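Local coordinates for protein tRNA endonuclease VMS1 (Saccharomyces cerevisiae, PDB 5WHG) that cleaves polypeptidyl-tRNAs downstream of the ribosome-associated quality control pathway, releasing incompletely made polypeptides for degradation, at residues P161-K166 and I178-F183; A206-F211 and V223-L228. One frame throughout, in Å; residues are numbered along the deposited sequence.

Interaction 1: P161-K166 and I178-F183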
loop_
_atom_site.group_PDB
_atom_site.type_symbol
_atom_site.label_atom_id
_atom_site.label_comp_id
_atom_site.label_asym_id
_atom_site.label_seq_id
_atom_site.Cartn_x
_atom_site.Cartn_y
_atom_site.Cartn_z
ATOM N N PRO A 161 -16.312 4.247 5.922
ATOM C CA PRO A 161 -15.040 3.649 5.492
ATOM C C PRO A 161 -13.884 3.851 6.453
ATOM O O PRO A 161 -12.816 3.265 6.223
ATOM C CB PRO A 161 -14.754 4.375 4.175
ATOM C CG PRO A 161 -15.341 5.742 4.404
ATOM C CD PRO A 161 -16.591 5.516 5.229
ATOM N N TYR A 162 -14.048 4.655 7.504
ATOM C CA TYR A 162 -12.940 5.070 8.355
ATOM C C TYR A 162 -13.031 4.485 9.756
ATOM O O TYR A 162 -14.070 4.001 10.211
ATOM C CB TYR A 162 -12.877 6.588 8.507
ATOM C CG TYR A 162 -12.682 7.395 7.262
ATOM C CD1 TYR A 162 -11.556 7.224 6.466
ATOM C CD2 TYR A 162 -13.594 8.395 6.921
ATOM C CE1 TYR A 162 -11.366 7.992 5.340
ATOM C CE2 TYR A 162 -13.412 9.168 5.808
ATOM C CZ TYR A 162 -12.301 8.964 5.016
ATOM O OH TYR A 162 -12.133 9.734 3.892
ATOM N N ILE A 163 -11.902 4.599 10.444
ATOM C CA ILE A 163 -11.772 4.387 11.876
ATOM C C ILE A 163 -11.188 5.673 12.447
ATOM O O ILE A 163 -10.371 6.326 11.784
ATOM C CB ILE A 163 -10.887 3.152 12.160
ATOM C CG1 ILE A 163 -11.697 1.873 11.948
ATOM C CG2 ILE A 163 -10.264 3.192 13.539
ATOM C CD1 ILE A 163 -10.953 0.618 12.299
ATOM N N TYR A 164 -11.647 6.067 13.644
ATOM C CA TYR A 164 -11.361 7.388 14.205
ATOM C C TYR A 164 -10.590 7.293 15.513
ATOM O O TYR A 164 -10.813 6.379 16.316
ATOM C CB TYR A 164 -12.645 8.175 14.454
ATOM C CG TYR A 164 -13.548 8.265 13.254
ATOM C CD1 TYR A 164 -13.330 9.216 12.274
ATOM C CD2 TYR A 164 -14.624 7.400 13.103
ATOM C CE1 TYR A 164 -14.151 9.306 11.166
ATOM C CE2 TYR A 164 -15.454 7.486 12.002
ATOM C CZ TYR A 164 -15.209 8.442 11.030
ATOM O OH TYR A 164 -16.024 8.539 9.924
ATOM N N PHE A 165 -9.695 8.259 15.719
ATOM C CA PHE A 165 -9.004 8.448 16.988
ATOM C C PHE A 165 -9.155 9.898 17.454
ATOM O O PHE A 165 -9.447 10.805 16.664
ATOM C CB PHE A 165 -7.513 8.082 16.883
ATOM C CG PHE A 165 -7.268 6.677 16.433
ATOM C CD1 PHE A 165 -7.162 6.375 15.077
ATOM C CD2 PHE A 165 -7.153 5.648 17.357
ATOM C CE1 PHE A 165 -6.942 5.071 14.651
ATOM C CE2 PHE A 165 -6.938 4.334 16.936
ATOM C CZ PHE A 165 -6.828 4.050 15.577
ATOM N N LYS A 166 -8.945 10.116 18.755
ATOM C CA LYS A 166 -9.000 11.452 19.338
ATOM C C LYS A 166 -7.645 11.832 19.933
ATOM O O LYS A 166 -6.883 10.956 20.363
ATOM C CB LYS A 166 -10.088 11.541 20.419
ATOM C CG LYS A 166 -11.419 10.891 20.043
ATOM C CD LYS A 166 -12.503 11.302 21.018
ATOM C CE LYS A 166 -13.249 10.113 21.619
ATOM N NZ LYS A 166 -13.931 10.491 22.928
ATOM N N ILE A 178 -8.525 7.039 9.677
ATOM C CA ILE A 178 -7.704 6.107 8.905
ATOM C C ILE A 178 -8.629 5.108 8.206
ATOM O O ILE A 178 -9.658 4.709 8.763
ATOM C CB ILE A 178 -6.682 5.388 9.813
ATOM C CG1 ILE A 178 -5.776 4.461 9.002
ATOM C CG2 ILE A 178 -7.388 4.565 10.876
ATOM C CD1 ILE A 178 -4.643 3.870 9.825
ATOM N N TYR A 179 -8.271 4.709 6.981
ATOM C CA TYR A 179 -9.141 3.838 6.183
ATOM C C TYR A 179 -9.203 2.422 6.753
ATOM O O TYR A 179 -8.165 1.799 7.011
ATOM C CB TYR A 179 -8.662 3.768 4.734
ATOM C CG TYR A 179 -9.118 4.895 3.853
ATOM C CD1 TYR A 179 -10.430 4.976 3.434
ATOM C CD2 TYR A 179 -8.233 5.868 3.423
ATOM C CE1 TYR A 179 -10.864 6.009 2.615
ATOM C CE2 TYR A 179 -8.655 6.917 2.604
ATOM C CZ TYR A 179 -9.976 6.982 2.204
ATOM O OH TYR A 179 -10.412 8.015 1.387
ATOM N N LYS A 180 -10.429 1.900 6.907
ATOM C CA LYS A 180 -10.612 0.542 7.425
ATOM C C LYS A 180 -9.934 -0.497 6.542
ATOM O O LYS A 180 -9.446 -1.519 7.045
ATOM C CB LYS A 180 -12.102 0.220 7.551
ATOM C CG LYS A 180 -12.790 0.867 8.731
ATOM C CD LYS A 180 -14.284 1.064 8.494
ATOM C CE LYS A 180 -15.054 -0.243 8.522
ATOM N NZ LYS A 180 -16.526 0.012 8.574
ATOM N N SER A 181 -9.902 -0.250 5.227
ATOM C CA SER A 181 -9.264 -1.157 4.282
ATOM C C SER A 181 -7.811 -1.464 4.628
ATOM O O SER A 181 -7.295 -2.518 4.237
ATOM C CB SER A 181 -9.342 -0.561 2.882
ATOM O OG SER A 181 -10.689 -0.475 2.478
ATOM N N LEU A 182 -7.126 -0.561 5.344
ATOM C CA LEU A 182 -5.712 -0.774 5.648
ATOM C C LEU A 182 -5.502 -1.889 6.656
ATOM O O LEU A 182 -4.408 -2.464 6.704
ATOM C CB LEU A 182 -5.069 0.500 6.194
ATOM C CG LEU A 182 -4.545 1.602 5.275
ATOM C CD1 LEU A 182 -3.670 2.526 6.101
ATOM C CD2 LEU A 182 -3.765 1.026 4.096
ATOM N N PHE A 183 -6.517 -2.204 7.455
ATOM C CA PHE A 183 -6.409 -3.213 8.492
ATOM C C PHE A 183 -6.745 -4.609 7.981
ATOM O O PHE A 183 -7.365 -4.803 6.934
ATOM C CB PHE A 183 -7.315 -2.871 9.672
ATOM C CG PHE A 183 -6.973 -1.566 10.330
ATOM C CD1 PHE A 183 -5.964 -1.496 11.268
ATOM C CD2 PHE A 183 -7.639 -0.408 9.986
ATOM C CE1 PHE A 183 -5.633 -0.305 11.857
ATOM C CE2 PHE A 183 -7.312 0.783 10.578
ATOM C CZ PHE A 183 -6.309 0.832 11.520
HETATM O O HOH W 1 -11.897 1.587 4.069
#
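The side chains of Tyr-162 and Tyr-179 lie side by side and point the same way, with CE1 of Tyr-162 over one face of the Tyr-179 ring, 3.4 Å above its plane and displaced toward the rim. Tyr-162 CG is anti to its own carbonyl carbon (chi1 -61°). The two planes make 46°, so the pair is oblique. Pro-161 CG sits on one face of the Tyr-162 ring, and Ile-178 O lies at that ring's edge. At the Phe-165 ring the edge is met by Ile-178 CG2, 3.8 Å from Phe-165 CE1. That methyl also lies at the edge of the Phe-183 ring.

The backbone evidence is an antiparallel ladder. Ile-163 and Ile-178 form a hydrogen-bonded pair, Ile-163 N to Ile-178 O at 2.8 Å and Ile-178 N to Ile-163 O at 2.9 Å. Lys-180 N then gives a nearly straight bond (173°) to Pro-161 O, and a water donates to the same oxygen while accepting from Ser-181 N, carrying the link into the 3-10 turn. Lys-180 CG packs 3.5 Å from Ile-163 CG1, the two side chains crossing at about a right angle.

The tyrosine hydroxyls have their polar partners elsewhere, Lys-365 for Tyr-162 and Glu-360 for Tyr-179. The ring contact sets side by side two phenols hydrogen-bonded to oppositely charged groups, which may polarise their O-H groups differently.

Interaction 2: A206-F211 and V223-L228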
loop_
_atom_site.group_PDB
_atom_site.type_symbol
_atom_site.label_atom_id
_atom_site.label_comp_id
_atom_site.label_asym_id
_atom_site.label_seq_id
_atom_site.Cartn_x
_atom_site.Cartn_y
_atom_site.Cartn_z
ATOM N N ALA A 206 7.960 -4.285 5.098
ATOM C CA ALA A 206 6.549 -4.039 4.862
ATOM C C ALA A 206 6.357 -3.520 3.447
ATOM O O ALA A 206 6.968 -2.514 3.062
ATOM C CB ALA A 206 6.019 -3.028 5.882
ATOM N N ILE A 207 5.542 -4.230 2.657
ATOM C CA ILE A 207 5.158 -3.774 1.324
ATOM C C ILE A 207 3.674 -4.035 1.108
ATOM O O ILE A 207 3.074 -4.918 1.730
ATOM C CB ILE A 207 5.957 -4.457 0.186
ATOM C CG1 ILE A 207 5.750 -5.980 0.239
ATOM C CG2 ILE A 207 7.426 -4.007 0.200
ATOM C CD1 ILE A 207 6.505 -6.742 -0.824
ATOM N N SER A 208 3.092 -3.255 0.189
ATOM C CA SER A 208 1.748 -3.480 -0.328
ATOM C C SER A 208 1.802 -3.404 -1.846
ATOM O O SER A 208 2.735 -2.826 -2.420
ATOM C CB SER A 208 0.743 -2.455 0.224
ATOM O OG SER A 208 0.595 -2.579 1.630
ATOM N N ALA A 209 0.798 -3.984 -2.503
ATOM C CA ALA A 209 0.711 -3.902 -3.960
ATOM C C ALA A 209 -0.423 -2.964 -4.391
ATOM O O ALA A 209 -1.399 -2.776 -3.667
ATOM C CB ALA A 209 0.530 -5.304 -4.570
ATOM N N LEU A 210 -0.277 -2.351 -5.569
ATOM C CA LEU A 210 -1.290 -1.446 -6.112
ATOM C C LEU A 210 -1.489 -1.720 -7.601
ATOM O O LEU A 210 -0.525 -1.726 -8.372
ATOM C CB LEU A 210 -0.904 0.022 -5.903
ATOM C CG LEU A 210 -0.405 0.492 -4.525
ATOM C CD1 LEU A 210 0.191 1.907 -4.616
ATOM C CD2 LEU A 210 -1.512 0.512 -3.538
ATOM N N PHE A 211 -2.744 -1.932 -7.996
ATOM C CA PHE A 211 -3.124 -2.294 -9.356
ATOM C C PHE A 211 -4.380 -1.529 -9.759
ATOM O O PHE A 211 -5.375 -1.534 -9.027
ATOM C CB PHE A 211 -3.362 -3.809 -9.460
ATOM C CG PHE A 211 -2.102 -4.631 -9.286
ATOM C CD1 PHE A 211 -1.111 -4.624 -10.274
ATOM C CD2 PHE A 211 -1.899 -5.398 -8.145
ATOM C CE1 PHE A 211 0.054 -5.367 -10.129
ATOM C CE2 PHE A 211 -0.733 -6.158 -7.990
ATOM C CZ PHE A 211 0.250 -6.142 -8.980
ATOM N N VAL A 223 4.722 -1.141 -3.527
ATOM C CA VAL A 223 5.081 0.053 -2.764
ATOM C C VAL A 223 5.676 -0.372 -1.427
ATOM O O VAL A 223 5.132 -1.246 -0.740
ATOM C CB VAL A 223 3.864 0.978 -2.554
ATOM C CG1 VAL A 223 2.721 0.236 -1.833
ATOM C CG2 VAL A 223 4.268 2.241 -1.770
ATOM N N SER A 224 6.802 0.232 -1.065
ATOM C CA SER A 224 7.360 0.046 0.265
ATOM C C SER A 224 6.655 0.946 1.269
ATOM O O SER A 224 6.364 2.109 0.981
ATOM C CB SER A 224 8.851 0.362 0.270
ATOM O OG SER A 224 9.224 0.931 1.513
ATOM N N HIS A 225 6.402 0.417 2.463
ATOM C CA HIS A 225 5.828 1.246 3.512
ATOM C C HIS A 225 6.812 2.279 4.046
ATOM O O HIS A 225 6.384 3.229 4.711
ATOM C CB HIS A 225 5.298 0.367 4.643
ATOM C CG HIS A 225 4.167 -0.528 4.232
ATOM N ND1 HIS A 225 3.403 -1.230 5.141
ATOM C CD2 HIS A 225 3.665 -0.831 3.008
ATOM C CE1 HIS A 225 2.491 -1.941 4.495
ATOM N NE2 HIS A 225 2.625 -1.714 3.200
ATOM N N GLN A 226 8.101 2.152 3.740
ATOM C CA GLN A 226 9.069 3.150 4.170
ATOM C C GLN A 226 9.064 4.341 3.220
ATOM O O GLN A 226 9.114 4.167 2.000
ATOM C CB GLN A 226 10.471 2.545 4.232
ATOM C CG GLN A 226 11.495 3.413 4.981
ATOM C CD GLN A 226 11.430 3.192 6.485
ATOM O OE1 GLN A 226 10.412 2.739 7.020
ATOM N NE2 GLN A 226 12.525 3.492 7.176
ATOM N N ARG A 227 9.048 5.548 3.783
ATOM C CA ARG A 227 9.093 6.785 3.013
ATOM C C ARG A 227 10.532 7.168 2.660
ATOM O O ARG A 227 11.487 6.448 2.953
ATOM C CB ARG A 227 8.427 7.909 3.794
ATOM C CG ARG A 227 6.937 8.031 3.605
ATOM C CD ARG A 227 6.454 9.315 4.265
ATOM N NE ARG A 227 7.090 9.516 5.567
ATOM C CZ ARG A 227 6.945 10.607 6.314
ATOM N NH1 ARG A 227 6.185 11.614 5.895
ATOM N NH2 ARG A 227 7.562 10.689 7.485
ATOM N N LEU A 228 10.693 8.329 2.037
ATOM C CA LEU A 228 11.997 8.790 1.573
ATOM C C LEU A 228 12.234 10.226 2.051
ATOM O O LEU A 228 11.645 10.704 3.030
ATOM C CB LEU A 228 12.095 8.663 0.041
ATOM C CG LEU A 228 11.912 7.304 -0.664
ATOM C CD1 LEU A 228 12.071 7.439 -2.180
ATOM C CD2 LEU A 228 12.850 6.214 -0.147
#
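This contact is the open end of the antiparallel hairpin of strands 207-214 and 217-224, within the VLRF1 domain, where Ala-206 and His-225 face each other just beyond the paired strands. Ser-208 and Val-223 form the hydrogen-bonded pair: Ser-208 N reaches Val-223 O at 3.0 Å and Val-223 N reaches Ser-208 O at 2.8 Å. Ile-207 and Ser-224 are the adjoining non-hydrogen-bonded pair, and Ile-207 CA makes a bent CA-H...O contact with Val-223 O. His-225 N extends the ladder to Ala-206 O at 3.0 Å; the bond is straight at hydrogen (178°), yet the donor stands 39° out of the carbonyl plane.

The His-225 side chain folds back over the first strand. Its CG is anti to its own carbonyl carbon (chi1 -64°), and the ring lays one face against the 206-207 peptide, Ala-206 C standing 3.7 Å above its plane. Ala-206 CB approaches His-225 ND1 to 3.3 Å. At the ring edge, His-225 NE2 and Ser-208 OG share a 2.7 Å hydrogen bond in which either could be donor. Further along the strand, Leu-210 CD1 meets Val-223 CG1 at 4.1 Å, and Trp-358 of helix 351-362 packs on Ser-208, Leu-210 and Val-223. Phe-25 stacks on the imidazole. After the strand, Gln-226 N donates to Ser-224 OG, an ST turn.

One buried imidazole is therefore held by peptide and aromatic packing, while the hydroxyl of Ser-208 pairs with NE2, consistent with the modelled rotation of the ring.

In the fold
Interactions 1 and 2 come in series along the chain, each joining the strands of an antiparallel hairpin, helix 191-198 lying between them in sequence. Their centres are 18 Å apart and their nearest atoms about 6 Å, without touching. They belong to different sheets: 161-166/178-183 to the four-stranded antiparallel sheet that also holds strands 36-37 and 365-366, and 206-211/223-228 to the mixed five-stranded sheet. Helix 351-362 bears on both, through Glu-360 at interaction 1 and Leu-354 and Trp-358 at interaction 2. Strand 313-316 likewise pairs with 207-214 and touches Ser-181 and Leu-182. The hairpins are thus linked indirectly, the second lying in the VLRF1 domain, which mediates 60S binding.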